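Response regulator receiver domain protein (CheY) (Rhodospirillum rubrum, PDB 3HEB) probably acts as a phosphorylatable receiver domain of the CheY family, taking up a phosphoryl group in two-component signalling and passing the signal on. Local coordinates at residues Asn124-Asn127 and Ala128-Leu132; Asp76-Lys79 and Leu80-Asn84; Gln101-Ile104 and Gln105-Tyr108; Gly133-Phe136 and Ser137-Val141. All coordinates share one frame; numbering follows the deposited sequence.

Contact 1: Asn124-Asn127 and Ala128-Leu132; sequences NFAN and AIRQL
F125 and I129, one turn apart on helix 122-136, meet through CE1 of the ring and CD1 at the end of the isoleucine, 3.5 Å from each other. F125 sends its CG anti to the backbone N (chi1 -174°), and CD1 of I129 lies against the ring at a slant. On the next face R130 folds back over the preceding turn. Its chain leaves nearly straight and then bends at chi3 (-56°), so that the guanidinium lies across the backbone of A126 and N127: NH1 is 3.4 Å from N127 CA, and NH2 is 3.9 Å from A126 CB. A126 O sits over one face of the group, offset toward its rim, while that oxygen takes its hydrogen bond from R130 N at 3.1 Å. The N127 amide plane is turned 62° from the guanidinium. Backbone bonds from A128 N to N124 O (2.9 Å) and from Q131 N to N127 O (2.8 Å) keep the turns regular. R130 NH2 finds its polar partner in N23 of helix 14-26, on which A126 also packs; F125 meets H16 edge-to-face, and A128 touches V138 of the second subunit. An alanine at R130 is likely to leave N23 OD1 without this donor and the backbone around N127 CA without its guanidinium cover. The chemistry is thus divided by face: F125 and I129 bring apolar groups to helix 14-26, while R130 adds a hydrogen bond joining helix 122-136 to helix 14-26.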
loop_
_atom_site.group_PDB
_atom_site.type_symbol
_atom_site.label_atom_id
_atom_site.label_comp_id
_atom_site.label_asym_id
_atom_site.label_seq_id
_atom_site.Cartn_x
_atom_site.Cartn_y
_atom_site.Cartn_z
ATOM N N ASN A 124 -8.801 -7.899 17.755
ATOM C CA ASN A 124 -8.007 -8.103 16.548
ATOM C C ASN A 124 -8.101 -6.835 15.730
ATOM O O ASN A 124 -7.140 -6.430 15.074
ATOM C CB ASN A 124 -8.533 -9.278 15.731
ATOM C CG ASN A 124 -8.412 -10.591 16.469
ATOM O OD1 ASN A 124 -7.566 -10.740 17.352
ATOM N ND2 ASN A 124 -9.245 -11.558 16.099
ATOM N N PHE A 125 -9.268 -6.207 15.786
ATOM C CA PHE A 125 -9.508 -4.974 15.062
ATOM C C PHE A 125 -8.569 -3.882 15.587
ATOM O O PHE A 125 -7.883 -3.216 14.820
ATOM C CB PHE A 125 -10.976 -4.562 15.254
ATOM C CG PHE A 125 -11.397 -3.365 14.446
ATOM C CD1 PHE A 125 -10.522 -2.745 13.560
ATOM C CD2 PHE A 125 -12.688 -2.870 14.560
ATOM C CE1 PHE A 125 -10.917 -1.640 12.824
ATOM C CE2 PHE A 125 -13.092 -1.760 13.822
ATOM C CZ PHE A 125 -12.203 -1.150 12.944
ATOM N N ALA A 126 -8.531 -3.717 16.906
ATOM C CA ALA A 126 -7.684 -2.705 17.539
ATOM C C ALA A 126 -6.209 -2.970 17.253
ATOM O O ALA A 126 -5.458 -2.053 16.915
ATOM C CB ALA A 126 -7.938 -2.684 19.044
ATOM N N ASN A 127 -5.799 -4.225 17.399
ATOM C CA ASN A 127 -4.420 -4.605 17.141
ATOM C C ASN A 127 -4.021 -4.335 15.691
ATOM O O ASN A 127 -2.901 -3.894 15.424
ATOM C CB ASN A 127 -4.205 -6.087 17.420
ATOM C CG ASN A 127 -2.988 -6.620 16.702
ATOM O OD1 ASN A 127 -1.851 -6.376 17.113
ATOM N ND2 ASN A 127 -3.218 -7.327 15.594
ATOM N N ALA A 128 -4.929 -4.610 14.757
ATOM C CA ALA A 128 -4.643 -4.398 13.350
ATOM C C ALA A 128 -4.382 -2.923 13.047
ATOM O O ALA A 128 -3.516 -2.601 12.237
ATOM C CB ALA A 128 -5.788 -4.918 12.499
ATOM N N ILE A 129 -5.132 -2.037 13.698
ATOM C CA ILE A 129 -4.970 -0.599 13.510
ATOM C C ILE A 129 -3.614 -0.166 14.064
ATOM O O ILE A 129 -2.931 0.710 13.516
ATOM C CB ILE A 129 -6.079 0.175 14.253
ATOM C CG1 ILE A 129 -7.452 -0.266 13.732
ATOM C CG2 ILE A 129 -5.877 1.674 14.069
ATOM C CD1 ILE A 129 -8.626 0.384 14.444
ATOM N N ARG A 130 -3.238 -0.784 15.169
ATOM C CA ARG A 130 -1.966 -0.513 15.813
ATOM C C ARG A 130 -0.902 -0.918 14.789
ATOM O O ARG A 130 0.073 -0.199 14.548
ATOM C CB ARG A 130 -1.881 -1.372 17.067
ATOM C CG ARG A 130 -0.774 -1.075 18.039
ATOM C CD ARG A 130 -1.049 -1.915 19.296
ATOM N NE ARG A 130 -2.386 -1.629 19.815
ATOM C CZ ARG A 130 -3.274 -2.545 20.200
ATOM N NH1 ARG A 130 -2.991 -3.840 20.138
ATOM N NH2 ARG A 130 -4.458 -2.157 20.642
ATOM N N GLN A 131 -1.121 -2.069 14.162
ATOM C CA GLN A 131 -0.204 -2.581 13.156
ATOM C C GLN A 131 -0.137 -1.626 11.966
ATOM O O GLN A 131 0.923 -1.444 11.371
ATOM C CB GLN A 131 -0.653 -3.965 12.701
ATOM C CG GLN A 131 0.473 -4.953 12.580
ATOM C CD GLN A 131 1.410 -4.902 13.779
ATOM O OE1 GLN A 131 2.511 -4.354 13.695
ATOM N NE2 GLN A 131 0.966 -5.461 14.907
ATOM N N LEU A 132 -1.276 -1.024 11.633
ATOM C CA LEU A 132 -1.384 -0.059 10.535
ATOM C C LEU A 132 -0.566 1.208 10.887
ATOM O O LEU A 132 0.136 1.777 10.041
ATOM C CB LEU A 132 -2.861 0.322 10.345
ATOM C CG LEU A 132 -3.394 1.037 9.091
ATOM C CD1 LEU A 132 -4.629 1.840 9.475
ATOM C CD2 LEU A 132 -2.366 1.959 8.506
#

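Contact 2: Asp76-Lys79 and Leu80-Asn84; sequences DILK and LVKEN
From D76 onward the chain is helical, with L80 N, V81 N and K82 N bonded to D76 O, I77 O and L78 O at 3.1, 2.9 and 3.0 Å. The side chains of K79 and E83 extend abreast, yet it is methylene and not ammonium that the carboxylate meets: OE2 of E83 is 3.0 Å from K79 CG, whereas K79 NZ stands 5.3 Å from that oxygen. The lysine chain starts anti to its amide nitrogen (chi1 173°) and bends at chi3, and its end carries NZ away from the acid; any attraction is probably only long-range. Were K79 an alanine, the E83 carboxylate would probably lose its aliphatic neighbour and this nearby positive charge. The segment belongs to the beta-alpha-beta unit of strand 61-65, helix 74-83 and strand 92-96 in the receiver domain. Its inner side is apolar: I77 CG2 approaches V81 CG2 at 4.1 Å, and V81 packs on V92, while I77 also reaches L43 of helix 39-47. L78 CD2 touches K82 CG at 3.5 Å, the two chains crossing at a slant. Beyond that methylene the K82 chain leads away, and its NZ is hydrogen-bonded to the carbonyl oxygens of S90 and R88.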
loop_
_atom_site.group_PDB
_atom_site.type_symbol
_atom_site.label_atom_id
_atom_site.label_comp_id
_atom_site.label_asym_id
_atom_site.label_seq_id
_atom_site.Cartn_x
_atom_site.Cartn_y
_atom_site.Cartn_z
ATOM N N ASP A 76 -16.414 5.473 -4.762
ATOM C CA ASP A 76 -16.410 6.638 -5.629
ATOM C C ASP A 76 -15.475 7.734 -5.128
ATOM O O ASP A 76 -14.964 8.527 -5.917
ATOM C CB ASP A 76 -17.834 7.149 -5.807
ATOM C CG ASP A 76 -18.671 6.194 -6.633
ATOM O OD1 ASP A 76 -18.240 5.858 -7.753
ATOM O OD2 ASP A 76 -19.745 5.774 -6.172
ATOM N N ILE A 77 -15.241 7.777 -3.821
ATOM C CA ILE A 77 -14.319 8.760 -3.271
ATOM C C ILE A 77 -12.939 8.348 -3.792
ATOM O O ILE A 77 -12.164 9.181 -4.253
ATOM C CB ILE A 77 -14.320 8.745 -1.713
ATOM C CG1 ILE A 77 -15.671 9.244 -1.183
ATOM C CG2 ILE A 77 -13.189 9.611 -1.185
ATOM C CD1 ILE A 77 -15.769 9.326 0.327
ATOM N N LEU A 78 -12.668 7.046 -3.733
ATOM C CA LEU A 78 -11.411 6.448 -4.188
ATOM C C LEU A 78 -11.183 6.775 -5.659
ATOM O O LEU A 78 -10.093 7.189 -6.049
ATOM C CB LEU A 78 -11.473 4.922 -4.023
ATOM C CG LEU A 78 -10.228 4.025 -4.016
ATOM C CD1 LEU A 78 -10.669 2.615 -4.383
ATOM C CD2 LEU A 78 -9.181 4.488 -4.993
ATOM N N LYS A 79 -12.218 6.573 -6.472
ATOM C CA LYS A 79 -12.121 6.834 -7.900
ATOM C C LYS A 79 -11.749 8.280 -8.170
ATOM O O LYS A 79 -10.902 8.560 -9.014
ATOM C CB LYS A 79 -13.445 6.506 -8.599
ATOM C CG LYS A 79 -13.475 6.909 -10.066
ATOM C CD LYS A 79 -14.687 6.341 -10.813
ATOM C CE LYS A 79 -14.525 4.845 -11.077
ATOM N NZ LYS A 79 -15.664 4.229 -11.835
ATOM N N LEU A 80 -12.384 9.197 -7.447
ATOM C CA LEU A 80 -12.131 10.627 -7.612
ATOM C C LEU A 80 -10.744 11.049 -7.158
ATOM O O LEU A 80 -10.118 11.901 -7.780
ATOM C CB LEU A 80 -13.176 11.436 -6.843
ATOM C CG LEU A 80 -14.636 11.280 -7.277
ATOM C CD1 LEU A 80 -15.505 12.206 -6.443
ATOM C CD2 LEU A 80 -14.786 11.621 -8.760
ATOM N N VAL A 81 -10.275 10.452 -6.066
ATOM C CA VAL A 81 -8.963 10.759 -5.505
ATOM C C VAL A 81 -7.827 10.295 -6.401
ATOM O O VAL A 81 -6.836 11.010 -6.570
ATOM C CB VAL A 81 -8.773 10.082 -4.122
ATOM C CG1 VAL A 81 -7.337 10.286 -3.632
ATOM C CG2 VAL A 81 -9.759 10.650 -3.122
ATOM N N LYS A 82 -7.984 9.100 -6.971
ATOM C CA LYS A 82 -6.966 8.506 -7.831
ATOM C C LYS A 82 -6.959 8.966 -9.280
ATOM O O LYS A 82 -6.078 8.573 -10.049
ATOM C CB LYS A 82 -7.062 6.972 -7.780
ATOM C CG LYS A 82 -6.595 6.360 -6.463
ATOM C CD LYS A 82 -5.137 6.722 -6.159
ATOM C CE LYS A 82 -4.718 6.244 -4.775
ATOM N NZ LYS A 82 -3.315 6.645 -4.438
ATOM N N GLU A 83 -7.929 9.797 -9.651
ATOM C CA GLU A 83 -8.011 10.315 -11.013
ATOM C C GLU A 83 -7.505 11.753 -11.118
ATOM O O GLU A 83 -6.946 12.136 -12.133
ATOM C CB GLU A 83 -9.452 10.218 -11.528
ATOM C CG GLU A 83 -9.720 8.978 -12.369
ATOM C CD GLU A 83 -11.178 8.560 -12.359
ATOM O OE1 GLU A 83 -12.058 9.425 -12.544
ATOM O OE2 GLU A 83 -11.445 7.356 -12.168
ATOM N N ASN A 84 -7.693 12.534 -10.059
ATOM C CA ASN A 84 -7.255 13.924 -10.019
ATOM C C ASN A 84 -5.781 14.085 -9.629
ATOM O O ASN A 84 -5.324 13.540 -8.627
ATOM C CB ASN A 84 -8.147 14.700 -9.048
ATOM C CG ASN A 84 -7.580 16.065 -8.680
ATOM O OD1 ASN A 84 -6.583 16.162 -7.967
ATOM N ND2 ASN A 84 -8.218 17.124 -9.166
#

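Contact 3: Gln101-Ile104 and Gln105-Tyr108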
loop_
_atom_site.group_PDB
_atom_site.type_symbol
_atom_site.label_atom_id
_atom_site.label_comp_id
_atom_site.label_asym_id
_atom_site.label_seq_id
_atom_site.Cartn_x
_atom_site.Cartn_y
_atom_site.Cartn_z
ATOM N N GLN A 101 -13.910 -10.918 -2.822
ATOM C CA GLN A 101 -12.978 -10.649 -3.916
ATOM C C GLN A 101 -13.348 -9.463 -4.803
ATOM O O GLN A 101 -12.544 -8.549 -4.990
ATOM C CB GLN A 101 -12.846 -11.877 -4.825
ATOM C CG GLN A 101 -13.066 -13.224 -4.159
ATOM C CD GLN A 101 -13.346 -14.338 -5.178
ATOM O OE1 GLN A 101 -14.257 -14.229 -6.015
ATOM N NE2 GLN A 101 -12.563 -15.418 -5.102
ATOM N N ARG A 102 -14.557 -9.495 -5.357
ATOM C CA ARG A 102 -15.030 -8.449 -6.259
ATOM C C ARG A 102 -14.815 -7.018 -5.778
ATOM O O ARG A 102 -14.430 -6.151 -6.562
ATOM C CB ARG A 102 -16.508 -8.673 -6.593
ATOM C CG ARG A 102 -16.758 -9.868 -7.514
ATOM C CD ARG A 102 -18.219 -9.950 -7.978
ATOM N NE ARG A 102 -19.155 -10.281 -6.899
ATOM C CZ ARG A 102 -20.121 -9.474 -6.459
ATOM N NH1 ARG A 102 -20.295 -8.273 -6.997
ATOM N NH2 ARG A 102 -20.925 -9.873 -5.479
ATOM N N GLU A 103 -15.066 -6.768 -4.496
ATOM C CA GLU A 103 -14.890 -5.430 -3.937
ATOM C C GLU A 103 -13.419 -5.097 -3.778
ATOM O O GLU A 103 -12.977 -4.005 -4.121
ATOM C CB GLU A 103 -15.578 -5.328 -2.580
ATOM C CG GLU A 103 -17.082 -5.234 -2.685
ATOM C CD GLU A 103 -17.522 -3.938 -3.325
ATOM O OE1 GLU A 103 -17.600 -2.923 -2.599
ATOM O OE2 GLU A 103 -17.774 -3.930 -4.550
ATOM N N ILE A 104 -12.669 -6.052 -3.250
ATOM C CA ILE A 104 -11.254 -5.872 -3.033
ATOM C C ILE A 104 -10.575 -5.603 -4.365
ATOM O O ILE A 104 -9.879 -4.597 -4.518
ATOM C CB ILE A 104 -10.657 -7.125 -2.352
ATOM C CG1 ILE A 104 -11.279 -7.289 -0.955
ATOM C CG2 ILE A 104 -9.158 -7.004 -2.261
ATOM C CD1 ILE A 104 -10.826 -8.529 -0.203
ATOM N N GLN A 105 -10.801 -6.486 -5.334
ATOM C CA GLN A 105 -10.201 -6.336 -6.655
ATOM C C GLN A 105 -10.584 -5.011 -7.320
ATOM O O GLN A 105 -9.760 -4.391 -8.004
ATOM C CB GLN A 105 -10.613 -7.506 -7.555
ATOM C CG GLN A 105 -10.424 -8.876 -6.903
ATOM C CD GLN A 105 -10.834 -10.032 -7.807
ATOM O OE1 GLN A 105 -11.866 -9.980 -8.498
ATOM N NE2 GLN A 105 -10.035 -11.096 -7.791
ATOM N N ARG A 106 -11.824 -4.575 -7.117
ATOM C CA ARG A 106 -12.295 -3.331 -7.712
ATOM C C ARG A 106 -11.557 -2.116 -7.125
ATOM O O ARG A 106 -11.170 -1.196 -7.857
ATOM C CB ARG A 106 -13.807 -3.188 -7.500
ATOM C CG ARG A 106 -14.491 -2.258 -8.495
ATOM C CD ARG A 106 -16.002 -2.172 -8.243
ATOM N NE ARG A 106 -16.726 -1.588 -9.378
ATOM C CZ ARG A 106 -17.253 -2.292 -10.382
ATOM N NH1 ARG A 106 -17.150 -3.617 -10.403
ATOM N NH2 ARG A 106 -17.883 -1.670 -11.373
ATOM N N CYS A 107 -11.364 -2.118 -5.807
ATOM C CA CYS A 107 -10.658 -1.031 -5.130
ATOM C C CYS A 107 -9.229 -0.932 -5.667
ATOM O O CYS A 107 -8.745 0.155 -5.992
ATOM C CB CYS A 107 -10.641 -1.260 -3.613
ATOM S SG CYS A 107 -12.274 -1.072 -2.816
ATOM N N TYR A 108 -8.549 -2.068 -5.765
ATOM C CA TYR A 108 -7.203 -2.036 -6.299
ATOM C C TYR A 108 -7.237 -1.544 -7.754
ATOM O O TYR A 108 -6.412 -0.725 -8.153
ATOM C CB TYR A 108 -6.554 -3.418 -6.193
ATOM C CG TYR A 108 -6.092 -3.756 -4.791
ATOM C CD1 TYR A 108 -6.777 -4.688 -4.003
ATOM C CD2 TYR A 108 -4.956 -3.154 -4.254
ATOM C CE1 TYR A 108 -6.330 -5.015 -2.712
ATOM C CE2 TYR A 108 -4.504 -3.465 -2.968
ATOM C CZ TYR A 108 -5.191 -4.398 -2.205
ATOM O OH TYR A 108 -4.734 -4.717 -0.946
#
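Apolar contact centres on I104 and Y108, whose side chains run alongside each other in the same direction. I104 CG2 comes to the edge of the phenol ring, in its plane, 3.5 Å from Y108 CE1; this methyl stands anti to the isoleucine nitrogen, which turns it toward the following turn. Backbone hydrogen bonds make up the second group. Y108 N points to I104 O at 3.1 Å with a nearly straight N-H (170°), and C107 N reaches E103 O at 3.0 Å. R106 N bonds to R102 O at a more bent angle (142°). Charges may act at longer range: E103 OE2 lies 5.5 Å from R106 NE, a separation that allows attraction but no salt bridge, while the like-charged R102 NH1 and R106 NH1 are 6.6 Å apart. The phenol is held at its far end by other parts of the assembly, since Y108 OH is hydrogen-bonded to Q140 O of the second subunit and only weakly to Y115 N. Helix 101-109 links strands 92-96 and 114-117 in a beta-alpha-beta crossover, with I104 and C107 against Y115 of strand 114-117, E103 and C107 against I75 of helix 74-83, and I104 also against Q140 of the second subunit.

Contact 4: Gly133-Phe136 and Ser137-Val141; sequences GLFF and SVMQV
F135 and M139, the latter a selenomethionine, meet where helix 122-136 runs out, and their backbones are the tightly joined part of the contact. F135 O accepts two hydrogen bonds, from V138 N at 2.8 Å and from M139 N at 2.9 Å; V138 N approaches from well above the carbonyl plane, whereas M139 N lies nearly in line with the carbonyl. One turn back, S137 N bonds to G133 O at 3.2 Å. The S137 hydroxyl, set between its own N and carbonyl carbon (chi1 68°), donates to L134 O at 2.6 Å and so occupies a carbonyl of the last turn. M139 turns its chain back toward the helix, and its CG lies 3.3 Å from F136 O.

Side-chain packing is looser. SE of M139 is 5.1 Å from the centroid of the F135 ring and 49° off its normal, an oblique Met-aromatic contact rather than a stack. F136, with CG anti to its N (chi1 168°), offers CE1 to V141 CG2 at 3.9 Å, the two side chains crossing at a slant; both residues also pack on V5. S137 is on the solvent side, whereas the F135 ring is buried and stacks on F135 of the second subunit. In the outgoing chain Q140 OE1 is hydrogen-bonded to T117 OG1 of that subunit. The arrangement is that of a helix C terminus, with a serine hydroxyl on a last-turn carbonyl and a tail that leaves the final helix of the receiver fold to join a dimer interface.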
loop_
_atom_site.group_PDB
_atom_site.type_symbol
_atom_site.label_atom_id
_atom_site.label_comp_id
_atom_site.label_asym_id
_atom_site.label_seq_id
_atom_site.Cartn_x
_atom_site.Cartn_y
_atom_site.Cartn_z
ATOM N N GLY A 133 -0.675 1.638 12.144
ATOM C CA GLY A 133 0.043 2.814 12.604
ATOM C C GLY A 133 1.546 2.604 12.588
ATOM O O GLY A 133 2.294 3.499 12.209
ATOM N N LEU A 134 1.992 1.421 12.994
ATOM C CA LEU A 134 3.413 1.106 13.005
ATOM C C LEU A 134 3.984 1.124 11.594
ATOM O O LEU A 134 5.060 1.660 11.369
ATOM C CB LEU A 134 3.649 -0.269 13.638
ATOM C CG LEU A 134 3.441 -0.290 15.153
ATOM C CD1 LEU A 134 3.529 -1.711 15.685
ATOM C CD2 LEU A 134 4.497 0.612 15.803
ATOM N N PHE A 135 3.256 0.531 10.653
ATOM C CA PHE A 135 3.677 0.473 9.256
ATOM C C PHE A 135 3.732 1.874 8.660
ATOM O O PHE A 135 4.655 2.213 7.926
ATOM C CB PHE A 135 2.695 -0.377 8.457
ATOM C CG PHE A 135 3.190 -0.747 7.098
ATOM C CD1 PHE A 135 4.344 -1.516 6.950
ATOM C CD2 PHE A 135 2.495 -0.349 5.962
ATOM C CE1 PHE A 135 4.797 -1.882 5.679
ATOM C CE2 PHE A 135 2.936 -0.706 4.694
ATOM C CZ PHE A 135 4.088 -1.473 4.549
ATOM N N PHE A 136 2.726 2.676 8.977
ATOM C CA PHE A 136 2.646 4.046 8.508
ATOM C C PHE A 136 3.947 4.778 8.838
ATOM O O PHE A 136 4.514 5.486 8.009
ATOM C CB PHE A 136 1.478 4.754 9.206
ATOM C CG PHE A 136 1.475 6.245 9.020
ATOM C CD1 PHE A 136 0.975 6.815 7.849
ATOM C CD2 PHE A 136 1.997 7.086 10.009
ATOM C CE1 PHE A 136 0.995 8.191 7.662
ATOM C CE2 PHE A 136 2.020 8.470 9.831
ATOM C CZ PHE A 136 1.517 9.021 8.653
ATOM N N SER A 137 4.423 4.599 10.062
ATOM C CA SER A 137 5.636 5.272 10.498
ATOM C C SER A 137 6.884 4.707 9.842
ATOM O O SER A 137 7.971 5.265 9.988
ATOM C CB SER A 137 5.760 5.176 12.018
ATOM O OG SER A 137 5.996 3.837 12.404
ATOM N N VAL A 138 6.723 3.610 9.111
ATOM C CA VAL A 138 7.841 2.958 8.432
ATOM C C VAL A 138 7.887 3.272 6.929
ATOM O O VAL A 138 8.956 3.241 6.312
ATOM C CB VAL A 138 7.752 1.421 8.631
ATOM C CG1 VAL A 138 8.470 0.693 7.513
ATOM C CG2 VAL A 138 8.342 1.037 9.981
HETATM N N MSE A 139 6.727 3.580 6.353
HETATM C CA MSE A 139 6.602 3.873 4.925
HETATM C C MSE A 139 6.817 5.338 4.574
HETATM O O MSE A 139 6.790 6.207 5.445
HETATM C CB MSE A 139 5.210 3.442 4.416
HETATM C CG MSE A 139 4.032 4.247 4.955
HETATM SE SE MSE A 139 2.400 3.606 4.445
HETATM C CE MSE A 139 2.127 4.562 2.999
ATOM N N GLN A 140 7.042 5.599 3.289
ATOM C CA GLN A 140 7.212 6.961 2.786
ATOM C C GLN A 140 5.862 7.432 2.233
ATOM O O GLN A 140 5.276 6.761 1.386
ATOM C CB GLN A 140 8.225 6.987 1.643
ATOM C CG GLN A 140 9.642 6.635 2.019
ATOM C CD GLN A 140 10.418 7.826 2.526
ATOM O OE1 GLN A 140 11.609 7.718 2.817
ATOM N NE2 GLN A 140 9.755 8.976 2.630
ATOM N N VAL A 141 5.363 8.567 2.723
ATOM C CA VAL A 141 4.107 9.133 2.229
ATOM C C VAL A 141 4.516 10.336 1.393
ATOM O O VAL A 141 5.063 11.299 1.915
ATOM C CB VAL A 141 3.183 9.615 3.368
ATOM C CG1 VAL A 141 1.934 10.234 2.779
ATOM C CG2 VAL A 141 2.795 8.451 4.260
#

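How the contacts relate
From the N terminus the order is contact 2, contact 3, contact 1 and contact 4. Each is local to one continuous stretch, so none closes a long loop, and they follow in series without nesting or crossing. Contacts 2 and 3 lie on successive beta-alpha-beta units that share strand 92-96, and they touch where L78 CD1 packs 3.5 Å from C107 O. Contacts 1 and 4 adjoin along helix 122-136, their centres about 14 Å apart, and continue into the tail. Contacts 1 and 2 fall on opposite sides of the chain's centre, about 26 Å between centres. Contacts 1, 3 and 4 all reach the second subunit.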